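CELL WALL surface anchor family protein (Streptococcus pneumoniae, PDB 3ZGH) probably mediates adhesion of pneumococci to host cells by binding keratin 10 through a basic, beta-rich MSCRAMM-type domain. Local coordinates at residues V37-I45 with N76-I86; I113-Y124 with F148-T156. One frame throughout, in Å; residues are numbered along the deposited sequence.

Interaction 1. Residues V37-I45 with N76-I86; sequences VDSVYRVPI and NISSMRPGYSI
Tyr41 and Tyr84 form a T-shaped stack that fastens the turn of a β-hairpin, strands 28-38 and 43-53 with a G1 bulge at Arg42 and Val43, to the loop leading into strand 85-87. The ring planes stand at 85°, and Tyr41 presents its edge to the centre of the other ring, its CE2 lying 3.7 Å from Tyr84 CG. The Tyr41 ring is also sandwiched: Met80 sets its CA over one face in a CH-pi contact, with CB above the ring centre, while Val40 CG1 lies towards the rim of the opposite face. At its far end, Tyr41 OH accepts a nearly straight bond from Arg81 N (3.1 Å, 175°). With CG anti to the backbone N (chi1 178°), Tyr84 comes towards Asp38 from the opposite direction, and its hydroxyl donates to the syn side of Asp38 OD2 over 2.6 Å, somewhat out of the carboxylate plane. The other oxygen, Asp38 OD1, accepts from Val40 N, an Asx turn, and from Tyr41 N, which extends it to an Asx motif, so one carboxylate both shapes the hairpin turn and holds Tyr84. Ile45 and Ile86 meet tip to tip through their CD1 methyls. A water finally bridges Tyr41 OH (2.6 Å) and Arg81 NH1 (2.8 Å), which donates to it.

Interaction 2. Residues I113-Y124 with F148-T156; sequences ITDKNGRQVLSY and FAKKGYGLT
Tyr153 lies against Ile113, Thr114, Asp115 and Val121, and its side chain can be followed through several of these contacts. CB starts 3.2 Å from Thr114 O, just where the backbone enters the sheet. CG turns anti to the carbonyl carbon (chi1 -65°), which lays the ring against the turn end of the hairpin formed by strands 109-114 and 120-131. From there the two ring flanks part company: CD1 sits 3.6 Å from Asp115 CA and CE1 continues to Asp115 CB, whereas CD2 rests 3.7 Å from Ile113 CG2, the two side chains crossing at about a right angle. Further out, CE2 is 4.0 Å from Val121 CG2, and this methyl also meets CZ, standing over the face only 16° off the ring normal in a CH-pi contact. Lys151 CB covers the opposite face, so the ring is held between two aliphatic groups. Beside it, Thr114 N bonds to Gly154 O (2.9 Å) and Gly154 N returns to Thr114 O (2.8 Å). Thr114 OG1 and Thr156 OG1 are hydrogen-bonded (2.9 Å), and the latter also bonds to Thr63. Near Ile113, Leu122 CD2 and Tyr124 OH approach the Phe148 ring, the hydroxyl at its edge. A Schellman motif at Gly152 ends the short helix, and a classic bulge places Val121 and Leu122 both opposite Ile113: local irregularities around an antiparallel β-sheet pairing, here that of strand 109-114 with strand 154-162.

From the N terminus, strand 28-38 reaches the hairpin turn at 37-45, and interaction 1 closes a loop that runs through strands 43-53 and 57-65 before returning at 76-86. Only after that does interaction 2 open, closing the later loop that passes from 113-124 through strands 136-138 and 143-145 to 148-156. The two loops are in series, neither nesting nor crossing. Interaction 1 ties one edge hairpin of the seven-stranded sheet to the loop leading into strand 85-87 of the three-stranded sheet, and to the strand itself through Ile86; interaction 2 joins strand 109-114 to 154-162 within the larger sheet and brings in helix 146-149. They touch where Lys150 NZ lies 2.8 Å from Met80 O, a probable hydrogen bond.

Interaction 1. Residues V37-I45 with N76-I86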
# COMPACT_ATOMS: atom_id res chain seq x y z
N VAL A 37 -12.77 1.99 -6.75
CA VAL A 37 -13.21 2.33 -8.09
C VAL A 37 -12.41 3.52 -8.57
O VAL A 37 -12.38 4.58 -7.92
CB VAL A 37 -14.73 2.64 -8.12
CG1 VAL A 37 -15.16 3.21 -9.49
CG2 VAL A 37 -15.53 1.38 -7.79
N ASP A 38 -11.75 3.36 -9.70
CA ASP A 38 -11.13 4.51 -10.38
C ASP A 38 -12.24 5.32 -11.04
O ASP A 38 -12.86 4.84 -11.98
CB ASP A 38 -10.11 4.02 -11.41
CG ASP A 38 -9.47 5.14 -12.22
OD1 ASP A 38 -10.20 6.03 -12.74
OD2 ASP A 38 -8.21 5.12 -12.32
N SER A 39 -12.49 6.54 -10.52
CA SER A 39 -13.58 7.46 -10.97
C SER A 39 -13.47 7.90 -12.42
O SER A 39 -14.47 8.29 -13.04
CB SER A 39 -13.50 8.79 -10.22
OG SER A 39 -13.57 8.67 -8.83
N VAL A 40 -12.25 7.94 -12.93
CA VAL A 40 -12.04 8.49 -14.26
C VAL A 40 -12.36 7.44 -15.30
O VAL A 40 -13.03 7.72 -16.28
CB VAL A 40 -10.59 8.99 -14.45
CG1 VAL A 40 -10.37 9.51 -15.88
CG2 VAL A 40 -10.30 10.09 -13.43
N TYR A 41 -11.85 6.23 -15.11
CA TYR A 41 -12.02 5.18 -16.11
C TYR A 41 -13.15 4.20 -15.75
O TYR A 41 -13.48 3.32 -16.54
CB TYR A 41 -10.68 4.47 -16.36
CG TYR A 41 -9.71 5.39 -17.07
CD1 TYR A 41 -9.86 5.69 -18.42
CD2 TYR A 41 -8.69 6.04 -16.37
CE1 TYR A 41 -9.00 6.59 -19.07
CE2 TYR A 41 -7.82 6.93 -17.02
CZ TYR A 41 -7.99 7.20 -18.36
OH TYR A 41 -7.13 8.08 -18.97
N ARG A 42 -13.74 4.36 -14.56
CA ARG A 42 -14.88 3.54 -14.11
C ARG A 42 -14.52 2.06 -14.19
O ARG A 42 -15.24 1.25 -14.80
CB ARG A 42 -16.14 3.87 -14.93
CG ARG A 42 -16.46 5.35 -14.90
CD ARG A 42 -17.85 5.69 -15.45
NE ARG A 42 -18.55 6.60 -14.55
CZ ARG A 42 -19.62 6.29 -13.82
NH1 ARG A 42 -20.19 5.09 -13.89
NH2 ARG A 42 -20.16 7.21 -13.02
N VAL A 43 -13.39 1.72 -13.58
CA VAL A 43 -12.93 0.35 -13.54
C VAL A 43 -12.51 0.11 -12.10
O VAL A 43 -12.26 1.06 -11.36
CB VAL A 43 -11.71 0.12 -14.47
CG1 VAL A 43 -12.11 0.23 -15.94
CG2 VAL A 43 -10.58 1.12 -14.16
N PRO A 44 -12.41 -1.16 -11.70
CA PRO A 44 -11.90 -1.43 -10.35
C PRO A 44 -10.42 -1.11 -10.24
O PRO A 44 -9.70 -1.20 -11.23
CB PRO A 44 -12.11 -2.94 -10.18
CG PRO A 44 -13.17 -3.31 -11.18
CD PRO A 44 -12.92 -2.37 -12.36
N ILE A 45 -9.99 -0.79 -9.04
CA ILE A 45 -8.56 -0.70 -8.74
C ILE A 45 -8.42 -1.51 -7.46
O ILE A 45 -9.38 -1.57 -6.66
CB ILE A 45 -8.11 0.77 -8.60
CG1 ILE A 45 -6.58 0.87 -8.43
CG2 ILE A 45 -8.81 1.48 -7.43
CD1 ILE A 45 -6.08 2.31 -8.60
N ASN A 76 -10.11 -4.23 -17.92
CA ASN A 76 -10.04 -3.60 -19.22
C ASN A 76 -9.75 -2.11 -19.07
O ASN A 76 -10.66 -1.30 -18.85
CB ASN A 76 -11.35 -3.79 -19.98
CG ASN A 76 -11.31 -3.13 -21.36
OD1 ASN A 76 -10.23 -2.79 -21.87
ND2 ASN A 76 -12.49 -2.95 -21.96
N ILE A 77 -8.48 -1.73 -19.16
CA ILE A 77 -8.12 -0.32 -19.08
C ILE A 77 -7.46 0.11 -20.39
O ILE A 77 -6.59 0.98 -20.41
CB ILE A 77 -7.19 -0.05 -17.90
CG1 ILE A 77 -5.98 -0.98 -17.94
CG2 ILE A 77 -7.93 -0.26 -16.58
CD1 ILE A 77 -4.90 -0.62 -16.89
N SER A 78 -7.89 -0.52 -21.49
CA SER A 78 -7.25 -0.29 -22.77
C SER A 78 -7.40 1.17 -23.20
O SER A 78 -6.62 1.67 -23.99
CB SER A 78 -7.82 -1.24 -23.84
OG SER A 78 -9.23 -1.10 -23.95
N SER A 79 -8.39 1.87 -22.66
CA SER A 79 -8.58 3.26 -23.03
C SER A 79 -7.83 4.24 -22.09
O SER A 79 -7.94 5.46 -22.23
CB SER A 79 -10.07 3.60 -23.10
OG SER A 79 -10.60 3.86 -21.82
N MET A 80 -7.07 3.70 -21.14
CA MET A 80 -6.32 4.55 -20.21
C MET A 80 -5.24 5.28 -20.99
O MET A 80 -4.52 4.69 -21.77
CB MET A 80 -5.70 3.73 -19.07
CG MET A 80 -4.97 4.58 -18.04
SD MET A 80 -4.34 3.56 -16.72
CE MET A 80 -5.81 3.13 -15.79
N ARG A 81 -5.17 6.59 -20.83
CA ARG A 81 -4.11 7.34 -21.49
C ARG A 81 -2.73 7.05 -20.85
O ARG A 81 -2.62 6.86 -19.63
CB ARG A 81 -4.45 8.83 -21.53
CG ARG A 81 -4.30 9.61 -20.23
CD ARG A 81 -4.69 11.10 -20.41
NE ARG A 81 -3.72 12.01 -19.79
CZ ARG A 81 -3.83 12.53 -18.56
NH1 ARG A 81 -4.87 12.24 -17.78
NH2 ARG A 81 -2.88 13.35 -18.10
N PRO A 82 -1.68 6.96 -21.69
CA PRO A 82 -0.37 6.56 -21.15
C PRO A 82 0.13 7.50 -20.06
O PRO A 82 0.84 7.03 -19.17
CB PRO A 82 0.57 6.65 -22.36
CG PRO A 82 -0.30 6.63 -23.57
CD PRO A 82 -1.66 7.17 -23.15
N GLY A 83 -0.17 8.80 -20.16
CA GLY A 83 0.31 9.76 -19.18
C GLY A 83 -0.59 10.01 -17.98
O GLY A 83 -0.24 10.84 -17.12
N TYR A 84 -1.75 9.33 -17.90
CA TYR A 84 -2.56 9.32 -16.68
C TYR A 84 -1.66 8.83 -15.57
O TYR A 84 -0.80 8.01 -15.83
CB TYR A 84 -3.71 8.31 -16.84
CG TYR A 84 -4.63 8.13 -15.65
CD1 TYR A 84 -5.44 9.16 -15.20
CD2 TYR A 84 -4.73 6.90 -15.02
CE1 TYR A 84 -6.32 8.97 -14.13
CE2 TYR A 84 -5.60 6.70 -13.95
CZ TYR A 84 -6.40 7.74 -13.52
OH TYR A 84 -7.29 7.55 -12.48
N SER A 85 -1.86 9.30 -14.35
CA SER A 85 -0.99 8.87 -13.26
C SER A 85 -1.69 8.85 -11.91
O SER A 85 -2.51 9.75 -11.63
CB SER A 85 0.24 9.79 -13.17
OG SER A 85 1.22 9.19 -12.34
N ILE A 86 -1.35 7.87 -11.08
CA ILE A 86 -1.94 7.77 -9.73
C ILE A 86 -0.89 7.72 -8.61
O ILE A 86 0.22 7.23 -8.83
CB ILE A 86 -2.84 6.53 -9.59
CG1 ILE A 86 -2.07 5.26 -9.92
CG2 ILE A 86 -4.08 6.64 -10.49
CD1 ILE A 86 -2.79 3.98 -9.47
O HOH W 1 -7.01 10.53 -18.04

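Interaction 2. Residues I113-Y124 with F148-T156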
# COMPACT_ATOMS: atom_id res chain seq x y z
N ILE A 113 8.08 0.09 -8.85
CA ILE A 113 7.09 -0.48 -9.73
C ILE A 113 7.34 -1.99 -9.75
O ILE A 113 8.50 -2.43 -9.86
CB ILE A 113 7.21 0.09 -11.15
CG1 ILE A 113 6.97 1.60 -11.13
CG2 ILE A 113 6.23 -0.61 -12.11
CD1 ILE A 113 5.54 1.98 -10.77
N THR A 114 6.26 -2.77 -9.63
CA THR A 114 6.36 -4.22 -9.71
C THR A 114 5.58 -4.73 -10.90
O THR A 114 4.59 -4.12 -11.32
CB THR A 114 5.79 -4.93 -8.46
OG1 THR A 114 4.52 -4.36 -8.14
CG2 THR A 114 6.75 -4.77 -7.27
N ASP A 115 6.03 -5.85 -11.44
CA ASP A 115 5.31 -6.46 -12.54
C ASP A 115 4.16 -7.30 -12.01
O ASP A 115 3.90 -7.35 -10.81
CB ASP A 115 6.25 -7.25 -13.48
CG ASP A 115 6.81 -8.53 -12.85
OD1 ASP A 115 6.24 -9.08 -11.88
OD2 ASP A 115 7.85 -9.01 -13.37
N LYS A 116 3.45 -7.95 -12.92
CA LYS A 116 2.27 -8.74 -12.58
C LYS A 116 2.54 -9.84 -11.52
O LYS A 116 1.66 -10.21 -10.76
CB LYS A 116 1.72 -9.35 -13.87
CG LYS A 116 0.28 -9.78 -13.81
CD LYS A 116 -0.27 -9.99 -15.21
CE LYS A 116 -0.85 -11.37 -15.39
NZ LYS A 116 -1.67 -11.47 -16.63
N ASN A 117 3.76 -10.36 -11.49
CA ASN A 117 4.11 -11.39 -10.54
C ASN A 117 4.80 -10.83 -9.31
O ASN A 117 5.38 -11.57 -8.52
CB ASN A 117 5.03 -12.41 -11.20
CG ASN A 117 4.50 -12.90 -12.51
OD1 ASN A 117 5.17 -12.80 -13.54
ND2 ASN A 117 3.27 -13.41 -12.50
N GLY A 118 4.76 -9.51 -9.15
CA GLY A 118 5.29 -8.90 -7.95
C GLY A 118 6.78 -8.66 -8.00
O GLY A 118 7.35 -8.21 -7.01
N ARG A 119 7.41 -8.92 -9.13
CA ARG A 119 8.85 -8.70 -9.27
C ARG A 119 9.17 -7.23 -9.55
O ARG A 119 8.49 -6.59 -10.33
CB ARG A 119 9.40 -9.54 -10.43
CG ARG A 119 10.31 -10.67 -9.99
CD ARG A 119 10.65 -11.58 -11.16
NE ARG A 119 9.55 -12.48 -11.50
CZ ARG A 119 9.32 -13.64 -10.89
NH1 ARG A 119 10.12 -14.07 -9.92
NH2 ARG A 119 8.29 -14.39 -11.27
N GLN A 120 10.23 -6.71 -8.93
CA GLN A 120 10.60 -5.31 -9.11
C GLN A 120 10.99 -5.00 -10.56
O GLN A 120 11.78 -5.71 -11.17
CB GLN A 120 11.71 -4.88 -8.16
CG GLN A 120 12.08 -3.41 -8.35
CD GLN A 120 13.28 -2.97 -7.51
OE1 GLN A 120 14.23 -2.36 -8.03
NE2 GLN A 120 13.22 -3.25 -6.21
N VAL A 121 10.44 -3.91 -11.09
CA VAL A 121 10.75 -3.44 -12.44
C VAL A 121 11.73 -2.27 -12.37
O VAL A 121 12.66 -2.21 -13.14
CB VAL A 121 9.48 -2.93 -13.17
CG1 VAL A 121 9.86 -2.14 -14.43
CG2 VAL A 121 8.56 -4.08 -13.52
N LEU A 122 11.47 -1.31 -11.49
CA LEU A 122 12.40 -0.21 -11.29
C LEU A 122 12.12 0.36 -9.93
O LEU A 122 11.05 0.12 -9.36
CB LEU A 122 12.27 0.87 -12.38
CG LEU A 122 10.94 1.63 -12.50
CD1 LEU A 122 10.78 2.70 -11.44
CD2 LEU A 122 10.84 2.28 -13.86
N SER A 123 13.06 1.13 -9.38
CA SER A 123 12.84 1.69 -8.07
C SER A 123 12.78 3.19 -8.10
O SER A 123 13.46 3.81 -8.89
CB SER A 123 13.94 1.22 -7.10
OG SER A 123 15.19 1.46 -7.67
N TYR A 124 11.98 3.75 -7.21
CA TYR A 124 11.81 5.20 -7.08
C TYR A 124 12.39 5.68 -5.74
O TYR A 124 12.90 4.88 -4.97
CB TYR A 124 10.32 5.54 -7.15
CG TYR A 124 9.71 5.50 -8.55
CD1 TYR A 124 10.36 6.08 -9.64
CD2 TYR A 124 8.45 4.90 -8.77
CE1 TYR A 124 9.80 6.07 -10.90
CE2 TYR A 124 7.87 4.89 -10.05
CZ TYR A 124 8.56 5.49 -11.11
OH TYR A 124 8.05 5.51 -12.41
N PHE A 148 2.53 2.07 -17.58
CA PHE A 148 2.88 0.94 -16.71
C PHE A 148 1.62 0.17 -16.24
O PHE A 148 1.60 -1.08 -16.23
CB PHE A 148 3.68 1.41 -15.48
CG PHE A 148 5.15 1.72 -15.76
CD1 PHE A 148 5.87 1.02 -16.72
CD2 PHE A 148 5.82 2.70 -15.02
CE1 PHE A 148 7.22 1.28 -16.93
CE2 PHE A 148 7.15 2.97 -15.23
CZ PHE A 148 7.86 2.27 -16.19
N ALA A 149 0.59 0.90 -15.82
CA ALA A 149 -0.65 0.28 -15.33
C ALA A 149 -1.19 -0.68 -16.38
O ALA A 149 -1.67 -1.76 -16.07
CB ALA A 149 -1.67 1.37 -15.01
N LYS A 150 -1.07 -0.28 -17.65
CA LYS A 150 -1.64 -1.04 -18.75
C LYS A 150 -0.84 -2.30 -19.07
O LYS A 150 -1.32 -3.17 -19.81
CB LYS A 150 -1.75 -0.17 -19.99
CG LYS A 150 -2.77 0.94 -19.86
CD LYS A 150 -2.57 2.02 -20.95
CE LYS A 150 -3.31 1.65 -22.21
NZ LYS A 150 -3.20 2.74 -23.23
N LYS A 151 0.38 -2.40 -18.54
CA LYS A 151 1.16 -3.62 -18.65
C LYS A 151 0.86 -4.57 -17.48
O LYS A 151 1.46 -5.63 -17.38
CB LYS A 151 2.66 -3.31 -18.67
CG LYS A 151 3.17 -2.56 -19.97
CD LYS A 151 4.67 -2.27 -19.85
CE LYS A 151 5.20 -1.37 -20.98
NZ LYS A 151 5.22 -2.06 -22.31
N GLY A 152 -0.03 -4.19 -16.58
CA GLY A 152 -0.32 -5.06 -15.43
C GLY A 152 0.64 -4.78 -14.27
O GLY A 152 0.76 -5.60 -13.37
N TYR A 153 1.33 -3.63 -14.30
CA TYR A 153 2.27 -3.32 -13.23
C TYR A 153 1.56 -2.73 -12.01
O TYR A 153 0.44 -2.21 -12.12
CB TYR A 153 3.36 -2.36 -13.69
CG TYR A 153 4.30 -2.92 -14.75
CD1 TYR A 153 4.23 -4.25 -15.15
CD2 TYR A 153 5.27 -2.11 -15.33
CE1 TYR A 153 5.09 -4.77 -16.12
CE2 TYR A 153 6.16 -2.62 -16.31
CZ TYR A 153 6.05 -3.95 -16.70
OH TYR A 153 6.90 -4.49 -17.65
N GLY A 154 2.23 -2.78 -10.87
CA GLY A 154 1.69 -2.15 -9.67
C GLY A 154 2.65 -1.14 -9.07
O GLY A 154 3.85 -1.15 -9.32
N LEU A 155 2.10 -0.26 -8.25
CA LEU A 155 2.89 0.72 -7.53
C LEU A 155 2.99 0.21 -6.10
O LEU A 155 1.96 0.07 -5.39
CB LEU A 155 2.18 2.07 -7.57
CG LEU A 155 2.85 3.23 -6.84
CD1 LEU A 155 4.26 3.45 -7.35
CD2 LEU A 155 2.01 4.49 -7.03
N THR A 156 4.23 -0.07 -5.67
CA THR A 156 4.48 -0.83 -4.44
C THR A 156 5.36 -0.03 -3.49
O THR A 156 6.33 0.64 -3.93
CB THR A 156 5.14 -2.19 -4.78
OG1 THR A 156 4.26 -2.99 -5.61
CG2 THR A 156 5.52 -2.98 -3.51